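Local structure of octenoyl-coa reductase/carboxylase (Streptomyces sp., 4A0S) at residues R105-C117 with W164-V178. The protein catalyses the NADPH-dependent reductive carboxylation of 2-octenoyl-CoA, probably supplying an extender unit for cinnabaramide polyketide biosynthesis. Sequence-based numbering, arbitrary orientation.
Sequences RHDQPYHVLGSDC and WGFETNFGGLAEYGV
N169 reaches into the bend between H106 and V112 and is gripped at both ends of its amide. ND2 gives one hydrogen to H106 O and the other to Y110 O, each at 3.0 Å and close to the amide plane. On the other side, OD1 takes V112 N at 2.7 Å and also F170 N of its own segment, so the rotation of the amide is fixed. Replacing N169 with an alanine would probably leave H106 O, Y110 O and V112 N without these partners and free the bend to shift. The H106 ring slides past N169 in the opposite direction, and its ND1 accepts N169 N at 2.9 Å in the ring plane. F170 CE2 lies over one face of that imidazole near the rim, the two rings inclined at 45°, while F170 CZ comes 3.3 Å from R105 O.

Further on, H111, with CG anti to the backbone N (chi1 -176°), sends NE2 to T168 O at 2.7 Å, above the carbonyl plane; its ND1 is held by T89. G114 O sits over one face of the W164 indole, S115 OG donates to W164 O at 2.6 Å, and C117 SG lies obliquely beside CH2. At G114 and G171 the backbones run so close that a CB would clash.

All this lies in the GroES-like domain of the medium-chain dehydrogenase fold. Strand 110-112 pairs with strand 24-31, helix 89-97 packs on H106 and H111, and F166, touching octanoyl-CoA, rests against helix 76-82, while C117 and V178 pack on strand 64-73.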
loop_
_atom_site.group_PDB
_atom_site.type_symbol
_atom_site.label_atom_id
_atom_site.label_comp_id
_atom_site.label_asym_id
_atom_site.label_seq_id
_atom_site.Cartn_x
_atom_site.Cartn_y
_atom_site.Cartn_z
ATOM N N ARG A 105 -21.529 26.316 19.153
ATOM C CA ARG A 105 -22.766 26.572 18.411
ATOM C C ARG A 105 -23.567 25.313 18.139
ATOM O O ARG A 105 -24.791 25.368 18.078
ATOM C CB ARG A 105 -22.489 27.265 17.082
ATOM C CG ARG A 105 -21.937 28.691 17.187
ATOM C CD ARG A 105 -21.381 29.049 15.819
ATOM N NE ARG A 105 -20.483 27.975 15.371
ATOM C CZ ARG A 105 -20.248 27.636 14.112
ATOM N NH1 ARG A 105 -20.834 28.281 13.107
ATOM N NH2 ARG A 105 -19.411 26.646 13.864
ATOM N N HIS A 106 -22.874 24.183 18.000
ATOM C CA HIS A 106 -23.519 22.920 17.675
ATOM C C HIS A 106 -24.445 22.410 18.757
ATOM O O HIS A 106 -25.364 21.643 18.476
ATOM C CB HIS A 106 -22.471 21.871 17.325
ATOM C CG HIS A 106 -21.783 22.192 16.060
ATOM N ND1 HIS A 106 -22.355 21.928 14.837
ATOM C CD2 HIS A 106 -20.650 22.881 15.815
ATOM C CE1 HIS A 106 -21.567 22.391 13.885
ATOM N NE2 HIS A 106 -20.529 22.978 14.454
ATOM N N ASP A 107 -24.211 22.870 19.979
ATOM C CA ASP A 107 -24.985 22.393 21.104
ATOM C C ASP A 107 -26.202 23.291 21.257
ATOM O O ASP A 107 -26.135 24.409 21.768
ATOM C CB ASP A 107 -24.113 22.292 22.356
ATOM C CG ASP A 107 -24.903 21.939 23.598
ATOM O OD1 ASP A 107 -26.044 21.422 23.491
ATOM O OD2 ASP A 107 -24.354 22.168 24.691
ATOM N N GLN A 108 -27.314 22.774 20.748
ATOM C CA GLN A 108 -28.573 23.479 20.670
ATOM C C GLN A 108 -29.683 22.522 21.101
ATOM O O GLN A 108 -29.507 21.300 20.997
ATOM C CB GLN A 108 -28.811 23.941 19.222
ATOM C CG GLN A 108 -27.828 24.993 18.712
ATOM C CD GLN A 108 -27.777 26.235 19.588
ATOM O OE1 GLN A 108 -28.747 26.552 20.289
ATOM N NE2 GLN A 108 -26.646 26.943 19.564
ATOM N N PRO A 109 -30.827 23.068 21.584
ATOM C CA PRO A 109 -31.984 22.246 21.948
ATOM C C PRO A 109 -32.679 21.638 20.720
ATOM O O PRO A 109 -33.630 20.860 20.855
ATOM C CB PRO A 109 -32.929 23.233 22.658
ATOM C CG PRO A 109 -32.267 24.556 22.669
ATOM C CD PRO A 109 -31.099 24.511 21.731
ATOM N N TYR A 110 -32.195 22.006 19.537
ATOM C CA TYR A 110 -32.679 21.479 18.277
ATOM C C TYR A 110 -31.473 20.915 17.550
ATOM O O TYR A 110 -30.338 21.361 17.764
ATOM C CB TYR A 110 -33.328 22.586 17.435
ATOM C CG TYR A 110 -32.405 23.748 17.147
ATOM C CD1 TYR A 110 -32.261 24.801 18.056
ATOM C CD2 TYR A 110 -31.662 23.788 15.962
ATOM C CE1 TYR A 110 -31.387 25.874 17.788
ATOM C CE2 TYR A 110 -30.798 24.854 15.688
ATOM C CZ TYR A 110 -30.668 25.883 16.600
ATOM O OH TYR A 110 -29.815 26.921 16.307
ATOM N N HIS A 111 -31.716 19.920 16.710
ATOM C CA HIS A 111 -30.674 19.412 15.865
ATOM C C HIS A 111 -31.151 19.375 14.433
ATOM O O HIS A 111 -32.051 18.606 14.097
ATOM C CB HIS A 111 -30.245 18.029 16.298
ATOM C CG HIS A 111 -29.101 17.498 15.502
ATOM N ND1 HIS A 111 -28.652 16.204 15.623
ATOM C CD2 HIS A 111 -28.306 18.094 14.580
ATOM C CE1 HIS A 111 -27.626 16.028 14.808
ATOM N NE2 HIS A 111 -27.400 17.158 14.163
ATOM N N VAL A 112 -30.534 20.209 13.601
ATOM C CA VAL A 112 -30.839 20.224 12.180
ATOM C C VAL A 112 -30.063 19.128 11.465
ATOM O O VAL A 112 -28.842 19.172 11.352
ATOM C CB VAL A 112 -30.576 21.583 11.554
ATOM C CG1 VAL A 112 -31.010 21.573 10.071
ATOM C CG2 VAL A 112 -31.315 22.683 12.360
ATOM N N LEU A 113 -30.819 18.151 10.983
ATOM C CA LEU A 113 -30.290 16.935 10.363
ATOM C C LEU A 113 -29.977 17.149 8.902
ATOM O O LEU A 113 -30.241 18.213 8.368
ATOM C CB LEU A 113 -31.324 15.819 10.484
ATOM C CG LEU A 113 -31.865 15.564 11.888
ATOM C CD1 LEU A 113 -32.721 14.334 11.824
ATOM C CD2 LEU A 113 -30.737 15.386 12.937
ATOM N N GLY A 114 -29.441 16.117 8.250
ATOM C CA GLY A 114 -29.176 16.192 6.831
ATOM C C GLY A 114 -27.682 16.212 6.657
ATOM O O GLY A 114 -26.999 17.106 7.153
ATOM N N SER A 115 -27.180 15.217 5.947
ATOM C CA SER A 115 -25.751 14.974 5.905
ATOM C C SER A 115 -25.176 15.093 4.517
ATOM O O SER A 115 -23.969 14.991 4.329
ATOM C CB SER A 115 -25.471 13.608 6.495
ATOM O OG SER A 115 -25.942 13.633 7.824
ATOM N N ASP A 116 -26.033 15.348 3.547
ATOM C CA ASP A 116 -25.533 15.871 2.279
ATOM C C ASP A 116 -26.513 16.873 1.713
ATOM O O ASP A 116 -27.598 17.088 2.273
ATOM C CB ASP A 116 -25.091 14.763 1.280
ATOM C CG ASP A 116 -26.071 13.609 1.156
ATOM O OD1 ASP A 116 -27.279 13.743 1.438
ATOM O OD2 ASP A 116 -25.617 12.533 0.737
ATOM N N CYS A 117 -26.123 17.529 0.633
ATOM C CA CYS A 117 -27.006 18.473 0.019
ATOM C C CYS A 117 -26.346 19.008 -1.203
ATOM O O CYS A 117 -25.145 18.809 -1.409
ATOM C CB CYS A 117 -27.377 19.613 0.971
ATOM S SG CYS A 117 -26.271 20.985 0.997
ATOM N N TRP A 164 -21.476 15.696 9.215
ATOM C CA TRP A 164 -22.368 16.816 9.074
ATOM C C TRP A 164 -23.832 16.423 9.272
ATOM O O TRP A 164 -24.298 15.445 8.678
ATOM C CB TRP A 164 -22.190 17.362 7.677
ATOM C CG TRP A 164 -22.916 18.597 7.473
ATOM C CD1 TRP A 164 -22.880 19.694 8.259
ATOM C CD2 TRP A 164 -23.759 18.907 6.367
ATOM N NE1 TRP A 164 -23.679 20.675 7.732
ATOM C CE2 TRP A 164 -24.231 20.216 6.564
ATOM C CE3 TRP A 164 -24.188 18.192 5.246
ATOM C CZ2 TRP A 164 -25.103 20.841 5.672
ATOM C CZ3 TRP A 164 -25.049 18.812 4.350
ATOM C CH2 TRP A 164 -25.492 20.133 4.568
ATOM N N GLY A 165 -24.535 17.174 10.120
ATOM C CA GLY A 165 -25.952 16.919 10.379
ATOM C C GLY A 165 -26.233 15.704 11.240
ATOM O O GLY A 165 -27.388 15.368 11.465
ATOM N N PHE A 166 -25.180 15.038 11.711
ATOM C CA PHE A 166 -25.326 13.898 12.603
ATOM C C PHE A 166 -24.567 14.128 13.910
ATOM O O PHE A 166 -25.171 14.163 14.959
ATOM C CB PHE A 166 -24.901 12.589 11.920
ATOM C CG PHE A 166 -25.110 11.387 12.773
ATOM C CD1 PHE A 166 -26.393 10.884 12.993
ATOM C CD2 PHE A 166 -24.035 10.775 13.395
ATOM C CE1 PHE A 166 -26.599 9.770 13.804
ATOM C CE2 PHE A 166 -24.226 9.651 14.211
ATOM C CZ PHE A 166 -25.522 9.151 14.416
ATOM N N GLU A 167 -23.250 14.299 13.836
ATOM C CA GLU A 167 -22.486 14.788 14.991
ATOM C C GLU A 167 -22.291 16.295 14.928
ATOM O O GLU A 167 -21.611 16.871 15.777
ATOM C CB GLU A 167 -21.118 14.106 15.095
ATOM C CG GLU A 167 -21.175 12.640 15.469
ATOM C CD GLU A 167 -20.916 11.724 14.299
ATOM O OE1 GLU A 167 -20.510 12.230 13.235
ATOM O OE2 GLU A 167 -21.092 10.480 14.447
ATOM N N THR A 168 -22.848 16.931 13.906
ATOM C CA THR A 168 -22.835 18.377 13.851
ATOM C C THR A 168 -24.237 18.865 13.647
ATOM O O THR A 168 -25.088 18.148 13.143
ATOM C CB THR A 168 -21.959 18.982 12.718
ATOM O OG1 THR A 168 -22.686 19.025 11.494
ATOM C CG2 THR A 168 -20.646 18.226 12.550
ATOM N N ASN A 169 -24.450 20.114 14.014
ATOM C CA ASN A 169 -25.712 20.728 13.773
ATOM C C ASN A 169 -25.680 21.372 12.398
ATOM O O ASN A 169 -24.673 21.296 11.674
ATOM C CB ASN A 169 -25.999 21.775 14.844
ATOM C CG ASN A 169 -27.445 21.771 15.270
ATOM O OD1 ASN A 169 -28.349 21.641 14.437
ATOM N ND2 ASN A 169 -27.680 21.917 16.572
ATOM N N PHE A 170 -26.790 22.003 12.050
ATOM C CA PHE A 170 -26.872 22.847 10.855
ATOM C C PHE A 170 -26.691 22.007 9.607
ATOM O O PHE A 170 -26.024 22.399 8.649
ATOM C CB PHE A 170 -25.901 24.031 10.939
ATOM C CG PHE A 170 -25.799 24.608 12.327
ATOM C CD1 PHE A 170 -26.948 25.058 12.984
ATOM C CD2 PHE A 170 -24.576 24.676 12.981
ATOM C CE1 PHE A 170 -26.881 25.571 14.297
ATOM C CE2 PHE A 170 -24.477 25.190 14.274
ATOM C CZ PHE A 170 -25.648 25.645 14.941
ATOM N N GLY A 171 -27.314 20.833 9.655
ATOM C CA GLY A 171 -27.332 19.930 8.539
ATOM C C GLY A 171 -28.135 20.429 7.349
ATOM O O GLY A 171 -28.723 21.522 7.368
ATOM N N GLY A 172 -28.165 19.596 6.316
ATOM C CA GLY A 172 -28.690 19.993 5.024
ATOM C C GLY A 172 -30.177 19.797 4.798
ATOM O O GLY A 172 -30.685 20.202 3.758
ATOM N N LEU A 173 -30.879 19.172 5.738
ATOM C CA LEU A 173 -32.332 19.033 5.575
ATOM C C LEU A 173 -33.036 20.285 6.093
ATOM O O LEU A 173 -33.759 20.276 7.088
ATOM C CB LEU A 173 -32.843 17.758 6.218
ATOM C CG LEU A 173 -32.516 16.519 5.381
ATOM C CD1 LEU A 173 -32.586 15.292 6.242
ATOM C CD2 LEU A 173 -33.469 16.393 4.218
ATOM N N ALA A 174 -32.788 21.378 5.394
ATOM C CA ALA A 174 -33.201 22.695 5.836
ATOM C C ALA A 174 -32.999 23.582 4.643
ATOM O O ALA A 174 -32.437 23.148 3.644
ATOM C CB ALA A 174 -32.307 23.165 6.980
ATOM N N GLU A 175 -33.418 24.829 4.758
ATOM C CA GLU A 175 -33.268 25.763 3.667
ATOM C C GLU A 175 -31.841 26.286 3.622
ATOM O O GLU A 175 -31.380 26.719 2.580
ATOM C CB GLU A 175 -34.268 26.898 3.807
ATOM C CG GLU A 175 -35.716 26.421 3.643
ATOM C CD GLU A 175 -36.649 27.530 3.189
ATOM O OE1 GLU A 175 -36.503 28.667 3.660
ATOM O OE2 GLU A 175 -37.526 27.268 2.343
ATOM N N TYR A 176 -31.146 26.220 4.747
ATOM C CA TYR A 176 -29.740 26.586 4.781
ATOM C C TYR A 176 -28.997 25.544 5.530
ATOM O O TYR A 176 -29.550 24.886 6.408
ATOM C CB TYR A 176 -29.520 27.934 5.477
ATOM C CG TYR A 176 -30.143 29.069 4.732
ATOM C CD1 TYR A 176 -31.457 29.439 4.997
ATOM C CD2 TYR A 176 -29.433 29.780 3.763
ATOM C CE1 TYR A 176 -32.057 30.469 4.330
ATOM C CE2 TYR A 176 -30.039 30.820 3.064
ATOM C CZ TYR A 176 -31.363 31.152 3.370
ATOM O OH TYR A 176 -32.033 32.162 2.723
ATOM N N GLY A 177 -27.716 25.428 5.206
ATOM C CA GLY A 177 -26.826 24.494 5.875
ATOM C C GLY A 177 -25.576 25.288 6.184
ATOM O O GLY A 177 -25.212 26.207 5.438
ATOM N N VAL A 178 -24.945 24.959 7.303
ATOM C CA VAL A 178 -23.657 25.543 7.652
ATOM C C VAL A 178 -22.630 24.426 7.527
ATOM O O VAL A 178 -22.771 23.344 8.110
ATOM C CB VAL A 178 -23.647 26.149 9.067
ATOM C CG1 VAL A 178 -22.223 26.558 9.475
ATOM C CG2 VAL A 178 -24.588 27.350 9.130
#